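Local structure of 3-phosphoshikimate 1-carboxyvinyltransferase (Streptomyces sviceus, 7M0O) at residues Asp77-Arg83 with Ser101-Arg107; Glu70-Arg76 with Thr95-Ser101; Ala89-His93 with Val136-Val141; Phe39-Leu43 with Phe84-Leu88; Thr158-Leu162 with Thr187-Met191. The protein probably transfers the enolpyruvyl group of phosphoenolpyruvate to the 5-hydroxyl of shikimate 3-phosphate, the sixth of seven steps towards chorismate. All blocks are in the same frame, centred on the assembly; numbering follows the deposited sequence.

Interaction 1. Residues Asp77-Arg83 with Ser101-Arg107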
# COMPACT_ATOMS: atom_id res chain seq x y z
N ASP A 77 5.62 12.66 11.87
CA ASP A 77 5.86 11.24 12.10
C ASP A 77 5.78 10.43 10.81
O ASP A 77 5.74 9.20 10.87
CB ASP A 77 4.83 10.69 13.09
CG ASP A 77 4.82 11.42 14.43
OD1 ASP A 77 5.87 11.45 15.10
OD2 ASP A 77 3.76 11.95 14.81
N GLY A 78 5.73 11.09 9.66
CA GLY A 78 5.37 10.39 8.44
C GLY A 78 6.57 9.94 7.63
O GLY A 78 7.40 10.76 7.25
N ALA A 79 6.68 8.64 7.39
CA ALA A 79 7.84 8.11 6.69
C ALA A 79 7.88 8.59 5.24
O ALA A 79 8.96 8.92 4.72
CB ALA A 79 7.85 6.59 6.75
N THR A 80 6.73 8.63 4.58
CA THR A 80 6.69 9.10 3.20
C THR A 80 7.14 10.56 3.10
O THR A 80 7.94 10.92 2.23
CB THR A 80 5.27 8.95 2.63
OG1 THR A 80 4.99 7.57 2.37
CG2 THR A 80 5.15 9.75 1.33
N THR A 81 6.59 11.41 3.97
CA THR A 81 6.99 12.81 4.00
C THR A 81 8.50 12.95 4.21
O THR A 81 9.15 13.76 3.54
CB THR A 81 6.23 13.54 5.11
OG1 THR A 81 4.81 13.30 4.98
CG2 THR A 81 6.49 15.04 5.07
N ALA A 82 9.06 12.15 5.12
CA ALA A 82 10.47 12.26 5.48
C ALA A 82 11.41 11.83 4.36
O ALA A 82 12.57 12.25 4.35
CB ALA A 82 10.76 11.42 6.73
N ARG A 83 10.95 11.00 3.43
CA ARG A 83 11.78 10.58 2.31
C ARG A 83 11.45 11.29 1.01
O ARG A 83 12.37 11.69 0.28
CB ARG A 83 11.67 9.06 2.10
CG ARG A 83 12.13 8.28 3.31
CD ARG A 83 11.35 6.98 3.45
NE ARG A 83 11.83 6.19 4.58
CZ ARG A 83 11.32 5.01 4.93
NH1 ARG A 83 10.29 4.50 4.26
NH2 ARG A 83 11.83 4.36 5.96
N SER A 101 9.85 14.35 13.84
CA SER A 101 9.57 14.18 15.25
C SER A 101 10.70 13.40 15.91
O SER A 101 11.45 12.68 15.24
CB SER A 101 8.24 13.45 15.42
OG SER A 101 8.38 12.09 15.06
N PRO A 102 10.87 13.53 17.22
CA PRO A 102 11.94 12.78 17.90
C PRO A 102 11.87 11.28 17.63
O PRO A 102 12.90 10.61 17.51
CB PRO A 102 11.72 13.13 19.38
CG PRO A 102 11.06 14.51 19.33
CD PRO A 102 10.18 14.48 18.13
N GLN A 103 10.66 10.75 17.46
CA GLN A 103 10.52 9.33 17.16
C GLN A 103 10.90 9.02 15.71
O GLN A 103 11.55 8.00 15.44
CB GLN A 103 9.10 8.86 17.50
CG GLN A 103 7.97 9.76 16.98
CD GLN A 103 7.44 10.78 18.01
OE1 GLN A 103 8.20 11.45 18.72
NE2 GLN A 103 6.11 10.92 18.06
N MET A 104 10.53 9.89 14.77
CA MET A 104 10.84 9.65 13.36
C MET A 104 12.31 9.94 13.02
O MET A 104 12.83 9.37 12.06
CB MET A 104 9.91 10.48 12.46
CG MET A 104 10.17 10.35 10.94
SD MET A 104 9.62 8.79 10.20
CE MET A 104 10.89 8.52 8.97
N ARG A 105 12.98 10.80 13.79
CA ARG A 105 14.43 10.95 13.64
C ARG A 105 15.14 9.62 13.77
O ARG A 105 16.20 9.41 13.17
CB ARG A 105 15.00 11.94 14.67
CG ARG A 105 14.64 13.42 14.46
CD ARG A 105 15.30 14.29 15.52
NE ARG A 105 14.85 15.67 15.50
CZ ARG A 105 14.32 16.31 16.55
NH1 ARG A 105 14.19 15.68 17.70
NH2 ARG A 105 13.93 17.58 16.42
N ARG A 106 14.57 8.69 14.54
CA ARG A 106 15.22 7.41 14.77
C ARG A 106 15.15 6.48 13.56
O ARG A 106 15.78 5.42 13.58
CB ARG A 106 14.60 6.74 16.00
CG ARG A 106 14.84 7.52 17.30
CD ARG A 106 14.43 6.68 18.52
NE ARG A 106 13.03 6.85 18.88
CZ ARG A 106 12.57 6.92 20.12
NH1 ARG A 106 13.42 6.82 21.14
NH2 ARG A 106 11.27 7.08 20.35
N ARG A 107 14.41 6.85 12.50
CA ARG A 107 14.27 6.03 11.30
C ARG A 107 15.13 6.61 10.18
O ARG A 107 14.68 7.52 9.48
CB ARG A 107 12.81 5.93 10.87
CG ARG A 107 11.91 5.20 11.89
CD ARG A 107 10.51 5.00 11.34
NE ARG A 107 10.55 4.35 10.03
CZ ARG A 107 9.47 4.07 9.30
NH1 ARG A 107 8.27 4.39 9.74
NH2 ARG A 107 9.61 3.48 8.12
O HOH W 1 13.29 6.55 6.67
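This is a partly buried helix-to-loop contact at the edge of the predicted substrate pocket: the start of helix 79-90 meets the short, weakly bonded helix at about 102-105 and the loop that leads on to R107. S101 joins the two through its hydroxyl. As the N-cap it accepts from M104 N (M104 N to S101 OG 3.1 Å), and it donates across the contact to the carboxylate of D77 (S101 OG to D77 OD1 2.6 Å). Next to this polar pair the M104 side chain reaches the first turn of helix 79-90, its CE lying 3.7 Å from A82 CB and 4.2 Å from A79 CB. A79 also lies over one face of the R107 guanidinium, with A79 CB 3.7 Å from R107 NH1. R83 touches Q155 of another helix, a residue predicted to bind both substrates. Two arginines converge, R83 NH2 and R107 NH2 being 3.2 Å apart, and water 1 accepts from R83 NE (2.6 Å) and donates to R107 O (3.3 Å). Since R107 is predicted to bind phosphoenolpyruvate, such a close pair of like charges, in a structure without substrate, is consistent with a site that awaits an anion.

Interaction 2. Residues Glu70-Arg76 with Thr95-Ser101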
# COMPACT_ATOMS: atom_id res chain seq x y z
N GLU A 70 14.22 29.35 0.50
CA GLU A 70 14.69 28.80 1.77
C GLU A 70 13.48 28.42 2.61
O GLU A 70 12.45 29.10 2.57
CB GLU A 70 15.58 29.80 2.52
CG GLU A 70 16.32 29.25 3.73
CD GLU A 70 17.43 30.20 4.19
OE1 GLU A 70 17.52 31.31 3.65
OE2 GLU A 70 18.22 29.82 5.09
N ALA A 71 13.60 27.31 3.35
CA ALA A 71 12.50 26.89 4.21
C ALA A 71 12.97 25.90 5.27
O ALA A 71 13.93 25.16 5.07
CB ALA A 71 11.36 26.24 3.41
N ASP A 72 12.26 25.91 6.39
CA ASP A 72 12.36 24.87 7.41
C ASP A 72 11.11 24.00 7.28
O ASP A 72 9.99 24.51 7.39
CB ASP A 72 12.48 25.48 8.81
CG ASP A 72 13.72 26.36 8.98
OD1 ASP A 72 14.84 25.80 9.04
OD2 ASP A 72 13.59 27.60 9.07
N VAL A 73 11.30 22.72 7.03
CA VAL A 73 10.20 21.79 6.76
C VAL A 73 10.19 20.73 7.85
O VAL A 73 11.19 20.03 8.06
CB VAL A 73 10.33 21.14 5.38
CG1 VAL A 73 9.14 20.24 5.09
CG2 VAL A 73 10.50 22.21 4.31
N TYR A 74 9.07 20.62 8.55
CA TYR A 74 8.87 19.63 9.60
C TYR A 74 8.11 18.44 9.02
O TYR A 74 7.01 18.61 8.48
CB TYR A 74 8.12 20.24 10.78
CG TYR A 74 7.85 19.29 11.91
CD1 TYR A 74 8.89 18.57 12.50
CD2 TYR A 74 6.55 19.09 12.38
CE1 TYR A 74 8.64 17.69 13.53
CE2 TYR A 74 6.30 18.21 13.42
CZ TYR A 74 7.35 17.51 13.99
OH TYR A 74 7.09 16.63 15.01
N CYS A 75 8.69 17.25 9.13
CA CYS A 75 8.13 16.05 8.51
C CYS A 75 7.24 15.24 9.45
O CYS A 75 6.67 14.23 9.02
CB CYS A 75 9.28 15.18 7.98
SG CYS A 75 10.20 16.00 6.65
N ARG A 76 7.08 15.68 10.69
CA ARG A 76 6.17 15.07 11.68
C ARG A 76 6.57 13.60 11.86
O ARG A 76 7.76 13.30 12.00
CB ARG A 76 4.71 15.31 11.26
CG ARG A 76 4.40 16.74 10.79
CD ARG A 76 2.95 17.15 11.07
NE ARG A 76 2.01 16.07 10.83
CZ ARG A 76 0.71 16.25 10.57
NH1 ARG A 76 0.20 17.48 10.51
NH2 ARG A 76 -0.08 15.20 10.37
N THR A 95 17.55 26.41 -0.40
CA THR A 95 18.14 25.85 0.82
C THR A 95 17.04 25.36 1.75
O THR A 95 16.23 26.16 2.22
CB THR A 95 19.03 26.87 1.53
OG1 THR A 95 19.93 27.46 0.59
CG2 THR A 95 19.83 26.19 2.63
N TYR A 96 17.01 24.05 2.03
CA TYR A 96 15.88 23.42 2.70
C TYR A 96 16.35 22.61 3.90
O TYR A 96 17.11 21.64 3.74
CB TYR A 96 15.09 22.55 1.71
CG TYR A 96 14.73 23.34 0.47
CD1 TYR A 96 13.80 24.37 0.53
CD2 TYR A 96 15.37 23.10 -0.75
CE1 TYR A 96 13.48 25.12 -0.58
CE2 TYR A 96 15.04 23.84 -1.87
CZ TYR A 96 14.10 24.85 -1.78
OH TYR A 96 13.77 25.60 -2.89
N ARG A 97 15.88 22.99 5.09
CA ARG A 97 16.28 22.35 6.34
C ARG A 97 15.13 21.45 6.81
O ARG A 97 14.06 21.94 7.18
CB ARG A 97 16.62 23.40 7.40
CG ARG A 97 17.84 24.24 7.04
CD ARG A 97 18.02 25.41 7.99
NE ARG A 97 16.94 26.38 7.85
CZ ARG A 97 16.94 27.37 6.97
NH1 ARG A 97 17.97 27.53 6.14
NH2 ARG A 97 15.90 28.20 6.91
N PHE A 98 15.37 20.13 6.80
CA PHE A 98 14.35 19.15 7.17
C PHE A 98 14.58 18.65 8.59
O PHE A 98 15.72 18.54 9.06
CB PHE A 98 14.37 17.97 6.20
CG PHE A 98 13.89 18.32 4.82
CD1 PHE A 98 14.77 18.72 3.83
CD2 PHE A 98 12.54 18.22 4.51
CE1 PHE A 98 14.31 19.04 2.55
CE2 PHE A 98 12.08 18.54 3.23
CZ PHE A 98 12.97 18.95 2.25
N ASP A 99 13.48 18.36 9.28
CA ASP A 99 13.54 17.72 10.58
C ASP A 99 12.30 16.84 10.71
O ASP A 99 11.35 16.93 9.93
CB ASP A 99 13.63 18.74 11.73
CG ASP A 99 14.22 18.15 12.98
OD1 ASP A 99 14.63 16.96 12.94
OD2 ASP A 99 14.24 18.86 14.02
N ALA A 100 12.31 15.96 11.71
CA ALA A 100 11.16 15.10 11.95
C ALA A 100 10.90 15.05 13.45
O ALA A 100 11.62 15.66 14.24
CB ALA A 100 11.41 13.71 11.35
N SER A 101 9.85 14.35 13.84
CA SER A 101 9.57 14.18 15.25
C SER A 101 10.70 13.40 15.91
O SER A 101 11.45 12.68 15.24
CB SER A 101 8.24 13.45 15.42
OG SER A 101 8.38 12.09 15.06
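Strands 70-74 and 95-99 are parallel neighbours, their axes 4.8 Å apart, and their backbones satisfy one another. A71 N donates to T95 O (3.1 Å) and A71 O accepts from R97 N (2.9 Å); V73 N donates to R97 O (2.9 Å) and V73 O accepts from D99 N (3.1 Å). The pairing continues past the strands, with C75 N on D99 O (2.8 Å) and S101 N on R76 O (3.0 Å). On the face of E70, D72 and R97, R97 makes salt bridges to two carboxylates: R97 NH1 to E70 OE2 (2.5 Å), R97 NE to D72 OD1 (very short, 2.5 Å) and, weakly, R97 NH2 to D72 OD2 (3.2 Å). Other polar ends find partners outside both segments, R76 in E41, D99 in R105 and Y96 OH in V68 O, while S101 OG donates to D77 and accepts from M104 N. On the face of A71, V73, Y96 and F98, V73 CB lies 3.8 Å from F98 CD2; just beyond the strand, C75 SG sits at the F98 ring edge. That face packs on L85 and A89 of helix 79-90, the beta-alpha-beta crossover; strand 70-74 is outermost, and 95-99 also pairs with 134-139.

Interaction 3. Residues Ala89-His93 with Val136-Val141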
# COMPACT_ATOMS: atom_id res chain seq x y z
N ALA A 89 12.67 18.30 -3.07
CA ALA A 89 13.44 19.52 -2.89
C ALA A 89 14.80 19.42 -3.56
O ALA A 89 15.28 20.40 -4.14
CB ALA A 89 13.59 19.83 -1.40
N ALA A 90 15.43 18.24 -3.49
CA ALA A 90 16.76 18.07 -4.08
C ALA A 90 16.75 18.34 -5.58
O ALA A 90 17.77 18.77 -6.14
CB ALA A 90 17.29 16.66 -3.83
N ALA A 91 15.62 18.09 -6.24
CA ALA A 91 15.54 18.37 -7.67
C ALA A 91 15.31 19.84 -7.97
O ALA A 91 15.41 20.24 -9.13
CB ALA A 91 14.41 17.55 -8.30
N GLY A 92 14.99 20.65 -6.96
CA GLY A 92 14.75 22.07 -7.10
C GLY A 92 15.98 22.91 -6.78
O GLY A 92 17.12 22.45 -6.90
N HIS A 93 15.74 24.15 -6.35
CA HIS A 93 16.79 25.15 -6.25
C HIS A 93 16.52 26.03 -5.03
O HIS A 93 15.61 26.87 -5.04
CB HIS A 93 16.86 25.98 -7.53
CG HIS A 93 16.83 25.15 -8.78
ND1 HIS A 93 17.98 24.75 -9.44
CD2 HIS A 93 15.80 24.60 -9.47
CE1 HIS A 93 17.66 24.00 -10.48
NE2 HIS A 93 16.34 23.89 -10.52
N VAL A 136 19.35 20.27 2.68
CA VAL A 136 19.60 20.18 1.24
C VAL A 136 19.83 21.58 0.68
O VAL A 136 18.90 22.40 0.65
CB VAL A 136 18.45 19.50 0.49
CG1 VAL A 136 18.80 19.39 -1.01
CG2 VAL A 136 18.10 18.14 1.09
N ARG A 137 21.04 21.82 0.17
CA ARG A 137 21.34 23.01 -0.63
C ARG A 137 21.18 22.61 -2.09
O ARG A 137 22.12 22.17 -2.75
CB ARG A 137 22.74 23.52 -0.32
CG ARG A 137 22.88 24.03 1.13
CD ARG A 137 24.33 24.05 1.61
NE ARG A 137 24.51 24.82 2.85
CZ ARG A 137 24.35 24.33 4.09
NH1 ARG A 137 24.01 23.07 4.27
NH2 ARG A 137 24.54 25.12 5.15
N ALA A 138 19.95 22.74 -2.59
CA ALA A 138 19.55 22.16 -3.87
C ALA A 138 19.93 23.06 -5.04
O ALA A 138 19.83 24.29 -4.97
CB ALA A 138 18.03 21.93 -3.87
N ALA A 139 20.36 22.43 -6.14
CA ALA A 139 20.62 23.11 -7.41
C ALA A 139 20.29 22.18 -8.57
O ALA A 139 21.03 22.11 -9.56
CB ALA A 139 22.07 23.60 -7.50
N GLY A 140 19.18 21.45 -8.46
CA GLY A 140 18.83 20.44 -9.44
C GLY A 140 19.69 19.20 -9.39
O GLY A 140 20.69 19.15 -8.65
N VAL A 141 19.32 18.18 -10.17
CA VAL A 141 20.05 16.92 -10.28
C VAL A 141 20.37 16.68 -11.75
O VAL A 141 19.45 16.64 -12.58
CB VAL A 141 19.24 15.75 -9.70
CG1 VAL A 141 20.00 14.46 -9.90
CG2 VAL A 141 18.94 16.00 -8.22
O HOH W 2 20.38 19.48 -5.90
O HOH W 3 16.64 18.75 -11.33
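Helix 79-90 ends against strand 134-139, and the chain beyond it turns to join that strand. A89, still helical, keeps its carbonyl within the turn by accepting from G92 N (A89 O to G92 N 2.8 Å), while A138 CB rests 3.2 Å from A89 O. A90 packs on V136, with A90 CB 4.2 Å from V136 CG1; its carbonyl accepts a hydrogen bond from water 2 (A90 O to the water oxygen 2.7 Å), which also accepts from A139 N (3.0 Å) and donates to G140 O (2.8 Å). A91 O is met by the CA-H of G140 (A91 O to G140 CA 3.4 Å) and by water 3, a link to V141 N. At G92 the backbones bond directly, G140 N donating to G92 O at 2.8 Å. H93 then forms an antiparallel, non-hydrogen-bonded pair with A139, and its ring lies by the following turn, H93 CE1 being 3.6 Å from G140 N. G140 has a positive phi, and a CB there would come tight against that ring, so glycine suits both the backbone and the packing. H93 NE2 is hydrogen-bonded to Q64 OE1. From here the chain enters strand 95-99, the antiparallel neighbour of 134-139, with backbone bonds that include A138 with G94 and V136 with Y96; strand 122-125 flanks 134-139 on the other side.

Interaction 4. Residues Phe39-Leu43 with Phe84-Leu88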
# COMPACT_ATOMS: atom_id res chain seq x y z
N PHE A 39 2.54 15.70 4.63
CA PHE A 39 3.05 15.88 3.27
C PHE A 39 2.45 17.13 2.63
O PHE A 39 3.17 17.99 2.11
CB PHE A 39 2.72 14.63 2.43
CG PHE A 39 3.60 14.42 1.20
CD1 PHE A 39 4.14 13.17 0.95
CD2 PHE A 39 3.80 15.43 0.27
CE1 PHE A 39 4.91 12.95 -0.20
CE2 PHE A 39 4.57 15.22 -0.87
CZ PHE A 39 5.12 13.98 -1.10
N ALA A 40 1.11 17.23 2.66
CA ALA A 40 0.44 18.42 2.15
C ALA A 40 0.94 19.68 2.84
O ALA A 40 1.20 20.69 2.18
CB ALA A 40 -1.08 18.27 2.33
N GLU A 41 1.05 19.65 4.18
CA GLU A 41 1.56 20.82 4.90
C GLU A 41 2.98 21.18 4.47
O GLU A 41 3.32 22.36 4.36
CB GLU A 41 1.55 20.58 6.41
CG GLU A 41 0.17 20.32 7.05
CD GLU A 41 0.28 19.95 8.54
OE1 GLU A 41 1.32 20.26 9.16
OE2 GLU A 41 -0.68 19.34 9.08
N GLY A 42 3.82 20.17 4.27
CA GLY A 42 5.19 20.43 3.84
C GLY A 42 5.22 21.05 2.46
O GLY A 42 6.01 21.96 2.20
N LEU A 43 4.37 20.56 1.55
CA LEU A 43 4.27 21.15 0.22
C LEU A 43 3.89 22.62 0.30
O LEU A 43 4.43 23.45 -0.44
CB LEU A 43 3.25 20.38 -0.62
CG LEU A 43 3.69 19.01 -1.12
CD1 LEU A 43 2.56 18.37 -1.90
CD2 LEU A 43 4.95 19.15 -2.01
N PHE A 84 10.17 11.50 0.71
CA PHE A 84 9.79 12.08 -0.58
C PHE A 84 10.00 13.59 -0.62
O PHE A 84 10.38 14.12 -1.67
CB PHE A 84 8.33 11.77 -0.90
CG PHE A 84 8.09 10.37 -1.38
CD1 PHE A 84 9.11 9.43 -1.40
CD2 PHE A 84 6.83 9.99 -1.82
CE1 PHE A 84 8.88 8.14 -1.84
CE2 PHE A 84 6.58 8.69 -2.26
CZ PHE A 84 7.61 7.77 -2.28
N LEU A 85 9.72 14.32 0.46
CA LEU A 85 9.92 15.76 0.41
C LEU A 85 11.39 16.15 0.20
O LEU A 85 11.65 17.04 -0.61
CB LEU A 85 9.34 16.43 1.66
CG LEU A 85 7.83 16.63 1.66
CD1 LEU A 85 7.41 17.61 2.74
CD2 LEU A 85 7.32 17.11 0.30
N PRO A 86 12.37 15.56 0.89
CA PRO A 86 13.77 15.89 0.56
C PRO A 86 14.13 15.56 -0.87
O PRO A 86 14.95 16.26 -1.48
CB PRO A 86 14.58 15.04 1.55
CG PRO A 86 13.63 14.87 2.73
CD PRO A 86 12.28 14.70 2.09
N THR A 87 13.55 14.50 -1.42
CA THR A 87 13.81 14.13 -2.81
C THR A 87 13.28 15.19 -3.77
O THR A 87 13.99 15.62 -4.69
CB THR A 87 13.17 12.77 -3.11
OG1 THR A 87 13.71 11.77 -2.26
CG2 THR A 87 13.39 12.38 -4.59
N LEU A 88 12.02 15.58 -3.61
CA LEU A 88 11.45 16.67 -4.40
C LEU A 88 12.29 17.94 -4.29
O LEU A 88 12.55 18.62 -5.29
CB LEU A 88 10.03 16.98 -3.93
CG LEU A 88 8.92 16.12 -4.51
CD1 LEU A 88 7.67 16.31 -3.64
CD2 LEU A 88 8.66 16.52 -5.96
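Helices 34-45 and 79-90 meet here through interlocking apolar side chains; the axes of segments 39-43 and 84-88 are 11.1 Å apart at closest and inclined by 26°. L85 is the main bump of the 84-88 segment. It lies over one face of the F39 ring, with L85 CD2 3.5 Å from F39 CE2, and the same methyl reaches L43 CD2 at 3.9 Å. Its other methyl settles in the hollow at G42, where L85 CD1 comes within 3.8 Å of G42 CA; a CB at that position would clash with it. In return the F39 ring reaches the base of F84 (F39 CE1 to F84 CB 3.7 Å) and the tip of L88 (F39 CZ to L88 CD1 4.3 Å). L88 CD1 also touches L43 CD2 at 4.3 Å, closing the far end of the seam. L15, F16 and A19 of helix 8-20 pack against the same group, while the F84 ring turns to helix 155-163. Near-parallel helices buried together in this way, with the sheets outside them, are the core of the inside-out alpha/beta barrel domain of EPSP synthases.

Interaction 5. Residues Thr158-Leu162 with Thr187-Met191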
# COMPACT_ATOMS: atom_id res chain seq x y z
N THR A 158 11.76 3.56 -5.07
CA THR A 158 10.63 4.28 -5.65
C THR A 158 10.87 5.79 -5.65
O THR A 158 10.53 6.47 -6.63
CB THR A 158 9.36 3.88 -4.90
OG1 THR A 158 8.91 2.61 -5.40
CG2 THR A 158 8.26 4.91 -5.05
N ALA A 159 11.49 6.32 -4.60
CA ALA A 159 11.89 7.72 -4.59
C ALA A 159 12.84 8.06 -5.74
O ALA A 159 12.66 9.09 -6.41
CB ALA A 159 12.53 8.08 -3.24
N LEU A 160 13.84 7.21 -6.00
CA LEU A 160 14.76 7.46 -7.11
C LEU A 160 14.07 7.35 -8.46
O LEU A 160 14.31 8.16 -9.36
CB LEU A 160 15.95 6.49 -7.05
CG LEU A 160 16.97 6.77 -5.95
CD1 LEU A 160 18.07 5.72 -5.97
CD2 LEU A 160 17.55 8.19 -6.08
N LEU A 161 13.20 6.34 -8.64
CA LEU A 161 12.42 6.26 -9.88
C LEU A 161 11.60 7.52 -10.09
O LEU A 161 11.59 8.11 -11.18
CB LEU A 161 11.51 5.02 -9.85
CG LEU A 161 12.20 3.66 -9.97
CD1 LEU A 161 11.27 2.57 -9.43
CD2 LEU A 161 12.58 3.39 -11.42
N LEU A 162 10.91 7.98 -9.04
CA LEU A 162 10.07 9.16 -9.17
C LEU A 162 10.90 10.40 -9.46
O LEU A 162 10.45 11.30 -10.19
CB LEU A 162 9.24 9.34 -7.89
CG LEU A 162 8.13 8.29 -7.71
CD1 LEU A 162 7.52 8.39 -6.33
CD2 LEU A 162 7.07 8.44 -8.77
N THR A 187 4.78 1.51 -8.98
CA THR A 187 5.42 2.80 -9.21
C THR A 187 5.55 3.09 -10.70
O THR A 187 5.26 4.20 -11.16
CB THR A 187 6.80 2.86 -8.54
OG1 THR A 187 6.68 2.68 -7.13
CG2 THR A 187 7.46 4.22 -8.81
N LEU A 188 5.94 2.08 -11.49
CA LEU A 188 6.11 2.32 -12.91
C LEU A 188 4.78 2.60 -13.60
O LEU A 188 4.71 3.44 -14.50
CB LEU A 188 6.82 1.13 -13.57
CG LEU A 188 8.22 0.82 -13.03
CD1 LEU A 188 8.92 -0.21 -13.90
CD2 LEU A 188 9.07 2.08 -12.93
N ALA A 189 3.71 1.90 -13.19
CA ALA A 189 2.41 2.15 -13.81
C ALA A 189 1.91 3.56 -13.49
O ALA A 189 1.27 4.21 -14.33
CB ALA A 189 1.41 1.10 -13.34
N MET A 190 2.16 4.04 -12.27
CA MET A 190 1.71 5.38 -11.92
C MET A 190 2.50 6.43 -12.69
O MET A 190 1.93 7.42 -13.18
CB MET A 190 1.82 5.60 -10.40
CG MET A 190 0.87 4.70 -9.60
SD MET A 190 0.89 4.98 -7.82
CE MET A 190 0.24 6.66 -7.74
N MET A 191 3.81 6.22 -12.85
CA MET A 191 4.60 7.13 -13.68
C MET A 191 4.07 7.16 -15.11
O MET A 191 4.07 8.22 -15.75
CB MET A 191 6.07 6.73 -13.62
CG MET A 191 6.75 6.94 -12.24
SD MET A 191 8.43 6.28 -12.12
CE MET A 191 9.29 7.36 -13.27
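Two near-parallel helices of one beta-alpha-beta-alpha-beta-beta unit, the repeat from which EPSP synthase domains are built, face each other here, with 155-163 the first helix of the unit and 182-193 the second. Over the contact their axes stand 10.6 Å apart at an angle of 21°, and the backbones are closer at T158 and T187 (CA to CA 6.5 Å) than at L162 and M191 (7.4 Å). The polar part is a single hydrogen bond between two threonine hydroxyls, T158 OG1 and T187 OG1, 2.8 Å apart; either could be the donor. T187 OG1 is also bonded to NE of R13, predicted to bind shikimate 3-phosphate, so this end of the helix pair borders the predicted substrate site. The other side-chain contacts are apolar. The methyl of T187 touches two leucines, T187 CG2 lying 4.2 Å from both L161 CD1 and L162 CD2. L161 continues to L188, with L161 CD2 and L188 CD2 4.0 Å apart, and its CB lies 4.0 Å from M191 SD. L162 reaches the same methionine, its CD2 3.8 Å from M191 CG. F16 of helix 8-20 and F84 of helix 79-90 border L162 in the domain core. At the wider end M191 bends over the turn of its partner, bringing M191 CE to 3.2 Å from the carbonyl oxygen L161 O.

Interactions 1 to 4 all involve one beta-alpha-beta unit, strand 70-74, helix 79-90 and strand 95-99. Interaction 2 pairs the two strands; interactions 1, 4 and 3 follow one another along the helix, from its start through its middle to its end, with 1 and 3 centred 20 Å apart. Interaction 4, whose centre is 9 Å from that of interaction 2, joins the helix to 34-45 of the preceding unit. Interaction 5 comes later in the chain, in the next unit, yet F84 of interaction 4 touches T158, A159 and L162 there. Successive units thus share one helical core, and interactions 1 and 5, whose centres are 21 Å apart, both border the predicted substrate site.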